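PDB 2EHW: DUF3209 family protein from Thermus thermophilus, which is of unknown function but folds as an all-helical single chain whose last, very long helix is predicted to form a coiled coil. Local coordinates for residues A[40-43]-A[44-48]; A[85-88]-A[89-92]; A[65-68]-A[69-72]; A[74-77]-A[78-82]. All blocks are in the same frame, centred on the assembly; numbering follows the deposited sequence.

Interaction 1: A[40-43]-A[44-48]; sequences ELKR and LAEAK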
loop_
_atom_site.group_PDB
_atom_site.type_symbol
_atom_site.label_atom_id
_atom_site.label_comp_id
_atom_site.label_asym_id
_atom_site.label_seq_id
_atom_site.Cartn_x
_atom_site.Cartn_y
_atom_site.Cartn_z
ATOM N N GLU A 40 7.266 5.643 -8.966
ATOM C CA GLU A 40 6.084 5.132 -8.293
ATOM C C GLU A 40 6.457 4.501 -6.952
ATOM O O GLU A 40 5.701 4.593 -5.987
ATOM C CB GLU A 40 5.347 4.113 -9.176
ATOM C CG GLU A 40 6.029 2.770 -9.288
ATOM C CD GLU A 40 7.079 2.725 -10.367
ATOM O OE1 GLU A 40 7.625 3.788 -10.722
ATOM O OE2 GLU A 40 7.363 1.614 -10.858
ATOM N N LEU A 41 7.627 3.872 -6.890
ATOM C CA LEU A 41 8.075 3.249 -5.653
ATOM C C LEU A 41 8.260 4.330 -4.601
ATOM O O LEU A 41 7.922 4.139 -3.432
ATOM C CB LEU A 41 9.380 2.481 -5.883
ATOM C CG LEU A 41 9.263 1.207 -6.731
ATOM C CD1 LEU A 41 10.647 0.654 -7.054
ATOM C CD2 LEU A 41 8.434 0.167 -5.975
ATOM N N LYS A 42 8.783 5.478 -5.019
ATOM C CA LYS A 42 8.982 6.584 -4.092
ATOM C C LYS A 42 7.636 7.100 -3.619
ATOM O O LYS A 42 7.439 7.345 -2.433
ATOM C CB LYS A 42 9.756 7.731 -4.749
ATOM C CG LYS A 42 9.888 8.940 -3.821
ATOM C CD LYS A 42 10.760 10.047 -4.394
ATOM C CE LYS A 42 10.928 11.160 -3.367
ATOM N NZ LYS A 42 11.781 12.271 -3.862
ATOM N N ARG A 43 6.711 7.281 -4.555
ATOM C CA ARG A 43 5.376 7.759 -4.203
ATOM C C ARG A 43 4.681 6.768 -3.272
ATOM O O ARG A 43 3.932 7.171 -2.384
ATOM C CB ARG A 43 4.517 7.947 -5.454
ATOM C CG ARG A 43 4.807 9.211 -6.249
ATOM C CD ARG A 43 3.728 9.430 -7.308
ATOM N NE ARG A 43 3.865 8.523 -8.449
ATOM C CZ ARG A 43 4.814 8.632 -9.374
ATOM N NH1 ARG A 43 4.869 7.770 -10.383
ATOM N NH2 ARG A 43 5.712 9.609 -9.290
ATOM N N LEU A 44 4.924 5.477 -3.493
ATOM C CA LEU A 44 4.325 4.424 -2.674
ATOM C C LEU A 44 4.850 4.463 -1.231
ATOM O O LEU A 44 4.070 4.501 -0.281
ATOM C CB LEU A 44 4.615 3.046 -3.302
ATOM C CG LEU A 44 4.081 1.781 -2.610
ATOM C CD1 LEU A 44 2.597 1.928 -2.322
ATOM C CD2 LEU A 44 4.340 0.565 -3.493
ATOM N N ALA A 45 6.172 4.470 -1.076
ATOM C CA ALA A 45 6.776 4.497 0.252
ATOM C C ALA A 45 6.388 5.718 1.084
ATOM O O ALA A 45 6.330 5.638 2.308
ATOM C CB ALA A 45 8.302 4.408 0.141
ATOM N N GLU A 46 6.103 6.839 0.433
ATOM C CA GLU A 46 5.767 8.056 1.165
ATOM C C GLU A 46 4.292 8.443 1.179
ATOM O O GLU A 46 3.922 9.479 1.725
ATOM C CB GLU A 46 6.626 9.209 0.634
ATOM C CG GLU A 46 8.125 8.947 0.824
ATOM C CD GLU A 46 9.010 9.871 0.012
ATOM O OE1 GLU A 46 8.537 10.401 -1.014
ATOM O OE2 GLU A 46 10.189 10.054 0.387
ATOM N N ALA A 47 3.442 7.606 0.599
ATOM C CA ALA A 47 2.020 7.907 0.592
ATOM C C ALA A 47 1.589 8.094 2.051
ATOM O O ALA A 47 2.048 7.363 2.938
ATOM C CB ALA A 47 1.245 6.768 -0.059
ATOM N N LYS A 48 0.725 9.075 2.292
ATOM C CA LYS A 48 0.249 9.373 3.641
ATOM C C LYS A 48 -1.229 9.026 3.831
ATOM O O LYS A 48 -1.708 8.953 4.961
ATOM C CB LYS A 48 0.449 10.862 3.956
ATOM C CG LYS A 48 1.855 11.401 3.722
ATOM C CD LYS A 48 2.866 10.934 4.765
ATOM C CE LYS A 48 3.173 9.445 4.670
ATOM N NZ LYS A 48 4.412 9.075 5.428
#
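Glu40 O accepts the backbone N-H of Leu44 at 2.8 Å, the first of three i to i+4 bonds in helix 39-46. The carboxylate of Glu40 leads away from this turn and pairs with Arg38. Leu41 O takes Ala45 N at 3.0 Å in a nearly straight bond, with an N-H...O angle of 171°. Lys42 O receives Glu46 N at 3.2 Å. The side chains of Lys42 and Glu46 also meet, crossing at a slant on the exposed side. Lys42 is extended, with CG anti to the backbone N (chi1 176°). Its CG and CE each lie 3.4 Å from Glu46 OE1, so methylene groups do the touching. The charges stand further off, with Lys42 NZ 4.7 Å from Glu46 OE1. They probably attract without forming a salt bridge. Arg43 O lies 3.6 Å from Ala47 CB. The guanidinium of Arg43 turns one face toward Glu40 N, near its rim, and forms a salt bridge with Glu59. Leu41, Leu44 and Ala45 pack on helix 4-16, through His4, Ala8 and Ile11. Leu44 also reaches Leu53 of helix 50-70, as does Ala47, so the short helix is held against both.

Interaction 2: A[85-88]-A[89-92]; sequences EAME and GRLK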
loop_
_atom_site.group_PDB
_atom_site.type_symbol
_atom_site.label_atom_id
_atom_site.label_comp_id
_atom_site.label_asym_id
_atom_site.label_seq_id
_atom_site.Cartn_x
_atom_site.Cartn_y
_atom_site.Cartn_z
ATOM N N GLU A 85 -0.600 -8.465 -5.527
ATOM C CA GLU A 85 -2.045 -8.390 -5.715
ATOM C C GLU A 85 -2.822 -8.883 -4.501
ATOM O O GLU A 85 -3.894 -8.372 -4.197
ATOM C CB GLU A 85 -2.459 -9.197 -6.941
ATOM C CG GLU A 85 -2.334 -8.453 -8.252
ATOM C CD GLU A 85 -2.261 -9.398 -9.432
ATOM O OE1 GLU A 85 -2.848 -10.498 -9.357
ATOM O OE2 GLU A 85 -1.624 -9.041 -10.441
ATOM N N ALA A 86 -2.290 -9.890 -3.819
ATOM C CA ALA A 86 -2.951 -10.417 -2.630
ATOM C C ALA A 86 -2.948 -9.307 -1.594
ATOM O O ALA A 86 -3.946 -9.068 -0.917
ATOM C CB ALA A 86 -2.197 -11.643 -2.095
HETATM N N MSE A 87 -1.809 -8.636 -1.478
HETATM C CA MSE A 87 -1.652 -7.545 -0.528
HETATM C C MSE A 87 -2.528 -6.357 -0.912
HETATM O O MSE A 87 -3.051 -5.658 -0.046
HETATM C CB MSE A 87 -0.179 -7.120 -0.447
HETATM C CG MSE A 87 0.750 -8.203 0.112
HETATM SE SE MSE A 87 0.177 -8.940 1.842
HETATM C CE MSE A 87 -0.848 -10.450 1.174
ATOM N N GLU A 88 -2.689 -6.124 -2.210
ATOM C CA GLU A 88 -3.528 -5.024 -2.648
ATOM C C GLU A 88 -4.913 -5.328 -2.113
ATOM O O GLU A 88 -5.607 -4.450 -1.604
ATOM C CB GLU A 88 -3.574 -4.939 -4.175
ATOM C CG GLU A 88 -4.465 -3.820 -4.695
ATOM C CD GLU A 88 -4.611 -3.846 -6.204
ATOM O OE1 GLU A 88 -4.852 -4.946 -6.749
ATOM O OE2 GLU A 88 -4.493 -2.770 -6.841
ATOM N N GLY A 89 -5.312 -6.588 -2.227
ATOM C CA GLY A 89 -6.616 -6.977 -1.731
ATOM C C GLY A 89 -6.747 -6.657 -0.255
ATOM O O GLY A 89 -7.787 -6.174 0.188
ATOM N N ARG A 90 -5.694 -6.911 0.516
ATOM C CA ARG A 90 -5.766 -6.632 1.939
ATOM C C ARG A 90 -5.767 -5.142 2.213
ATOM O O ARG A 90 -6.395 -4.682 3.164
ATOM C CB ARG A 90 -4.623 -7.319 2.670
ATOM C CG ARG A 90 -4.773 -8.831 2.667
ATOM C CD ARG A 90 -3.816 -9.481 3.619
ATOM N NE ARG A 90 -4.143 -9.131 4.994
ATOM C CZ ARG A 90 -3.570 -9.680 6.059
ATOM N NH1 ARG A 90 -2.634 -10.614 5.911
ATOM N NH2 ARG A 90 -3.933 -9.295 7.275
ATOM N N LEU A 91 -5.073 -4.384 1.371
ATOM C CA LEU A 91 -5.027 -2.938 1.536
ATOM C C LEU A 91 -6.423 -2.366 1.285
ATOM O O LEU A 91 -6.881 -1.485 2.019
ATOM C CB LEU A 91 -4.017 -2.317 0.566
ATOM C CG LEU A 91 -3.987 -0.786 0.472
ATOM C CD1 LEU A 91 -3.741 -0.172 1.847
ATOM C CD2 LEU A 91 -2.900 -0.358 -0.515
ATOM N N LYS A 92 -7.101 -2.869 0.258
ATOM C CA LYS A 92 -8.444 -2.394 -0.048
ATOM C C LYS A 92 -9.377 -2.730 1.114
ATOM O O LYS A 92 -10.273 -1.958 1.448
ATOM C CB LYS A 92 -8.974 -3.029 -1.338
ATOM C CG LYS A 92 -8.294 -2.554 -2.624
ATOM C CD LYS A 92 -8.984 -3.148 -3.860
ATOM C CE LYS A 92 -10.466 -2.750 -3.899
ATOM N NZ LYS A 92 -11.296 -3.612 -4.800
#
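Leu91 N donates to Met87 O at 2.8 Å, the shortest of four backbone bonds that join 85-88 to 89-92. Lys92 N follows with a 2.9 Å bond to Glu88 O. Gly89 N reaches Glu85 O at 3.0 Å. Arg90 N reaches Ala86 O at 3.1 Å. All four are i to i+4 bonds, so the turn is regular alpha helix.

The segments belong to helix 75-115, which runs on well beyond them. They also lie in a predicted coiled coil, residues 84-111. Within this chain, one side of the turn rests on helix 50-70. There Glu88 touches Arg58 and Leu61, while Leu91 and Lys92 touch Glu54. Leu91 is buried, and its CB lies close to two backbone oxygens, 3.4 Å from Glu88 O.

The exposed side carries Met87, a selenomethionine, and Arg90. They lie side by side and point the same way. Met87 CE comes to 4.0 Å from Arg90 CD, which is a light contact between aliphatic groups. Met87 is bent at chi2 (-53°) and again at chi3, and these bends swing CE back beside the arginine. The guanidinium of Arg90 leads away from the turn. Lys92 lays its CG 3.4 Å from Glu88 O before bending off at chi3. Its charge remains far from that of Glu88, with Lys92 NZ 6.9 Å from Glu88 OE1. Any attraction between the two is therefore probably weak.

Interaction 3: A[65-68]-A[69-72]; sequences EERA and AQEP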
loop_
_atom_site.group_PDB
_atom_site.type_symbol
_atom_site.label_atom_id
_atom_site.label_comp_id
_atom_site.label_asym_id
_atom_site.label_seq_id
_atom_site.Cartn_x
_atom_site.Cartn_y
_atom_site.Cartn_z
ATOM N N GLU A 65 3.760 -5.923 -13.935
ATOM C CA GLU A 65 3.056 -6.669 -14.963
ATOM C C GLU A 65 3.931 -6.658 -16.223
ATOM O O GLU A 65 4.137 -7.697 -16.847
ATOM C CB GLU A 65 1.696 -6.015 -15.229
ATOM C CG GLU A 65 0.775 -6.767 -16.185
ATOM C CD GLU A 65 0.113 -7.984 -15.562
ATOM O OE1 GLU A 65 -0.496 -7.862 -14.478
ATOM O OE2 GLU A 65 0.188 -9.067 -16.169
ATOM N N GLU A 66 4.458 -5.483 -16.574
ATOM C CA GLU A 66 5.313 -5.339 -17.751
ATOM C C GLU A 66 6.548 -6.227 -17.622
ATOM O O GLU A 66 6.870 -6.990 -18.533
ATOM C CB GLU A 66 5.762 -3.880 -17.929
ATOM C CG GLU A 66 4.628 -2.869 -17.929
ATOM C CD GLU A 66 5.107 -1.421 -18.020
ATOM O OE1 GLU A 66 6.162 -1.093 -17.421
ATOM O OE2 GLU A 66 4.414 -0.608 -18.679
ATOM N N ARG A 67 7.238 -6.129 -16.490
ATOM C CA ARG A 67 8.433 -6.941 -16.282
ATOM C C ARG A 67 8.136 -8.417 -16.494
ATOM O O ARG A 67 8.884 -9.108 -17.169
ATOM C CB ARG A 67 9.010 -6.730 -14.872
ATOM C CG ARG A 67 10.284 -7.538 -14.606
ATOM C CD ARG A 67 11.317 -7.294 -15.708
ATOM N NE ARG A 67 12.471 -8.187 -15.632
ATOM C CZ ARG A 67 13.508 -8.012 -14.816
ATOM N NH1 ARG A 67 13.545 -6.966 -13.996
ATOM N NH2 ARG A 67 14.509 -8.886 -14.818
ATOM N N ALA A 68 7.039 -8.894 -15.917
ATOM C CA ALA A 68 6.642 -10.296 -16.038
ATOM C C ALA A 68 6.328 -10.717 -17.471
ATOM O O ALA A 68 6.503 -11.883 -17.833
ATOM C CB ALA A 68 5.441 -10.573 -15.150
ATOM N N ALA A 69 5.857 -9.782 -18.287
ATOM C CA ALA A 69 5.539 -10.097 -19.678
ATOM C C ALA A 69 6.815 -10.111 -20.511
ATOM O O ALA A 69 6.894 -10.792 -21.528
ATOM C CB ALA A 69 4.554 -9.075 -20.242
ATOM N N GLN A 70 7.814 -9.357 -20.067
ATOM C CA GLN A 70 9.087 -9.265 -20.770
ATOM C C GLN A 70 10.006 -10.459 -20.520
ATOM O O GLN A 70 10.837 -10.779 -21.367
ATOM C CB GLN A 70 9.818 -7.989 -20.359
ATOM C CG GLN A 70 9.165 -6.706 -20.824
ATOM C CD GLN A 70 9.706 -5.481 -20.093
ATOM O OE1 GLN A 70 9.444 -4.344 -20.489
ATOM N NE2 GLN A 70 10.452 -5.710 -19.012
ATOM N N GLU A 71 9.855 -11.113 -19.369
ATOM C CA GLU A 71 10.704 -12.254 -19.007
ATOM C C GLU A 71 9.858 -13.452 -18.554
ATOM O O GLU A 71 9.979 -13.919 -17.417
ATOM C CB GLU A 71 11.659 -11.830 -17.882
ATOM C CG GLU A 71 12.880 -12.707 -17.662
ATOM C CD GLU A 71 13.703 -12.252 -16.457
ATOM O OE1 GLU A 71 13.514 -11.107 -16.005
ATOM O OE2 GLU A 71 14.545 -13.032 -15.961
ATOM N N PRO A 72 9.009 -13.980 -19.457
ATOM C CA PRO A 72 8.098 -15.117 -19.256
ATOM C C PRO A 72 8.722 -16.401 -18.718
ATOM O O PRO A 72 8.016 -17.288 -18.242
ATOM C CB PRO A 72 7.499 -15.330 -20.646
ATOM C CG PRO A 72 7.572 -13.954 -21.270
ATOM C CD PRO A 72 8.942 -13.507 -20.852
#
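Glu71 OE1 is gripped by Arg67 from four residues back. Arg67 NH2 donates to it at 2.7 Å, and this bond is the core of a salt bridge. Arg67 NE adds a weak bond to the same Glu71 OE1 at 3.1 Å. Trp77 NE1, beyond the turn, is a third donor to this oxygen. NH2 comes to the syn side of the carboxylate and lies 16° out of its plane. The guanidinium and carboxylate planes are only 18° apart, so the two groups are nearly coplanar, and the oxygen comes to the guanidinium edge. Arg67 bends at chi2 (52°), which brings its end alongside the extended Glu71. A leucine in place of Arg67 would probably leave the Glu71 carboxylate without its charged mate, held by Trp77 but freer to turn.

Gln70 crosses Arg67 at about a right angle. Its NE2 stands 3.8 Å from Arg67 CD, a packing contact. Gln70 CG lies 3.3 Å from Glu66 O, the acceptor of Gln70 N at 3.0 Å. Ala69 N bonds to Glu65 O and more weakly to Glu66 O. Glu71 N still bonds to Arg67 O at 3.1 Å, although Glu71 has left helical angles. Ala68 is buried, covered by Trp77 and Leu81 of helix 75-115. The contact is an i to i+4 salt bridge at the C-terminal end of helix 50-70, where the chain turns through Pro72 toward the next helix of a helical hairpin.

Interaction 4: A[74-77]-A[78-82]; sequences EPYW and RGLLL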
loop_
_atom_site.group_PDB
_atom_site.type_symbol
_atom_site.label_atom_id
_atom_site.label_comp_id
_atom_site.label_asym_id
_atom_site.label_seq_id
_atom_site.Cartn_x
_atom_site.Cartn_y
_atom_site.Cartn_z
ATOM N N GLU A 74 11.083 -16.478 -16.264
ATOM C CA GLU A 74 11.311 -16.347 -14.835
ATOM C C GLU A 74 9.977 -16.261 -14.110
ATOM O O GLU A 74 9.315 -15.226 -14.134
ATOM C CB GLU A 74 12.137 -15.102 -14.529
ATOM C CG GLU A 74 12.329 -14.887 -13.045
ATOM C CD GLU A 74 12.883 -16.118 -12.359
ATOM O OE1 GLU A 74 14.094 -16.386 -12.500
ATOM O OE2 GLU A 74 12.101 -16.827 -11.691
ATOM N N PRO A 75 9.555 -17.363 -13.469
ATOM C CA PRO A 75 8.287 -17.401 -12.738
ATOM C C PRO A 75 8.271 -16.542 -11.478
ATOM O O PRO A 75 7.216 -16.334 -10.874
ATOM C CB PRO A 75 8.101 -18.887 -12.442
ATOM C CG PRO A 75 9.511 -19.406 -12.371
ATOM C CD PRO A 75 10.168 -18.701 -13.532
ATOM N N TYR A 76 9.438 -16.034 -11.095
ATOM C CA TYR A 76 9.550 -15.184 -9.917
ATOM C C TYR A 76 8.683 -13.939 -10.072
ATOM O O TYR A 76 7.982 -13.552 -9.147
ATOM C CB TYR A 76 11.010 -14.759 -9.689
ATOM C CG TYR A 76 11.159 -13.701 -8.624
ATOM C CD1 TYR A 76 11.029 -14.019 -7.272
ATOM C CD2 TYR A 76 11.383 -12.365 -8.967
ATOM C CE1 TYR A 76 11.116 -13.037 -6.285
ATOM C CE2 TYR A 76 11.473 -11.374 -7.988
ATOM C CZ TYR A 76 11.337 -11.716 -6.650
ATOM O OH TYR A 76 11.413 -10.734 -5.679
ATOM N N TRP A 77 8.739 -13.309 -11.239
ATOM C CA TRP A 77 7.951 -12.104 -11.483
ATOM C C TRP A 77 6.466 -12.385 -11.345
ATOM O O TRP A 77 5.721 -11.567 -10.815
ATOM C CB TRP A 77 8.223 -11.550 -12.882
ATOM C CG TRP A 77 9.618 -11.070 -13.070
ATOM C CD1 TRP A 77 10.449 -11.360 -14.114
ATOM C CD2 TRP A 77 10.374 -10.247 -12.171
ATOM N NE1 TRP A 77 11.677 -10.773 -13.919
ATOM C CE2 TRP A 77 11.657 -10.082 -12.736
ATOM C CE3 TRP A 77 10.089 -9.628 -10.948
ATOM C CZ2 TRP A 77 12.661 -9.333 -12.110
ATOM C CZ3 TRP A 77 11.088 -8.882 -10.327
ATOM C CH2 TRP A 77 12.356 -8.738 -10.911
ATOM N N ARG A 78 6.044 -13.545 -11.836
ATOM C CA ARG A 78 4.643 -13.926 -11.778
ATOM C C ARG A 78 4.267 -14.273 -10.340
ATOM O O ARG A 78 3.106 -14.150 -9.934
ATOM C CB ARG A 78 4.396 -15.079 -12.749
ATOM C CG ARG A 78 4.613 -14.640 -14.210
ATOM C CD ARG A 78 4.771 -15.808 -15.187
ATOM N NE ARG A 78 4.543 -15.361 -16.558
ATOM C CZ ARG A 78 4.650 -16.134 -17.637
ATOM N NH1 ARG A 78 4.413 -15.630 -18.845
ATOM N NH2 ARG A 78 4.996 -17.410 -17.515
ATOM N N GLY A 79 5.265 -14.677 -9.564
ATOM C CA GLY A 79 5.032 -14.977 -8.169
ATOM C C GLY A 79 4.947 -13.667 -7.402
ATOM O O GLY A 79 4.189 -13.544 -6.441
ATOM N N LEU A 80 5.724 -12.675 -7.829
ATOM C CA LEU A 80 5.706 -11.376 -7.162
ATOM C C LEU A 80 4.362 -10.703 -7.458
ATOM O O LEU A 80 3.745 -10.110 -6.577
ATOM C CB LEU A 80 6.890 -10.517 -7.640
ATOM C CG LEU A 80 7.157 -9.136 -7.013
ATOM C CD1 LEU A 80 7.057 -9.201 -5.496
ATOM C CD2 LEU A 80 8.544 -8.658 -7.433
ATOM N N LEU A 81 3.894 -10.830 -8.694
ATOM C CA LEU A 81 2.614 -10.243 -9.084
ATOM C C LEU A 81 1.474 -10.754 -8.203
ATOM O O LEU A 81 0.700 -9.978 -7.659
ATOM C CB LEU A 81 2.312 -10.554 -10.553
ATOM C CG LEU A 81 2.780 -9.492 -11.551
ATOM C CD1 LEU A 81 2.580 -9.972 -12.988
ATOM C CD2 LEU A 81 1.982 -8.208 -11.307
ATOM N N LEU A 82 1.390 -12.069 -8.065
ATOM C CA LEU A 82 0.364 -12.717 -7.265
ATOM C C LEU A 82 0.449 -12.247 -5.805
ATOM O O LEU A 82 -0.565 -12.032 -5.146
ATOM C CB LEU A 82 0.560 -14.230 -7.353
ATOM C CG LEU A 82 -0.561 -15.182 -6.956
ATOM C CD1 LEU A 82 -1.792 -14.886 -7.795
ATOM C CD2 LEU A 82 -0.097 -16.631 -7.180
#
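One methyl of Leu80, CD2, packs against two neighbouring aromatic side chains of the preceding turn, both to one side of it, and this is the tight part of the contact. Leu80 CD2 lies 3.9 Å from Trp77 CZ3, in the plane of the indole and at its edge. The same methyl is 4.0 Å from Tyr76 CE2, which it meets obliquely. With CG anti to the backbone N (chi1 -176°), Leu80 points the same way as both aromatic side chains and lies beside them. The rings touch each other too: Tyr76 CD2 stands 3.6 Å above one face of Trp77, toward its rim. The backbone of this turn is firmly bonded. Leu80 N donates to Tyr76 O at 2.8 Å, and Leu81 N to Trp77 O at 2.9 Å.

The other side is looser and exposed. Pro75 offers its carbonyl to Gly79 N at 2.9 Å, but Gly79 brings no side chain. Arg78 puts its CB near Pro75 O and then extends away from the turn. At the start of the helix Glu74 is the N-cap. Its OE2 uses the anti lone pair to accept Tyr76 N at 2.8 Å.

Trp77 and Leu81 face helix 50-70, and Trp77 also packs on Arg67; the indole N-H is taken by Glu71. Leu80 reaches Leu64 of helix 50-70, while Tyr76 OH bonds to the backbone N of Cys3, near the start of helix 4-16.

All four contacts are local turns of helix, but their settings differ. Interaction 1 is the buried one, with an apolar side wedged among helices. Interactions 2 and 3 lie at the surface, and interaction 4 is partly buried. Interactions 2 and 4 share helix 75-115, with centres about 16 Å apart. Interactions 3 and 4 touch across the turn between helices 50-70 and 75-115, through polar and packing contacts. Charge pairing within the contact is strongest in interaction 3, aromatic packing marks interaction 4, and interaction 2 relies mostly on backbone bonds. Interaction 1 touches none of the others; interaction 2 only adjoins interaction 4 in the sequence.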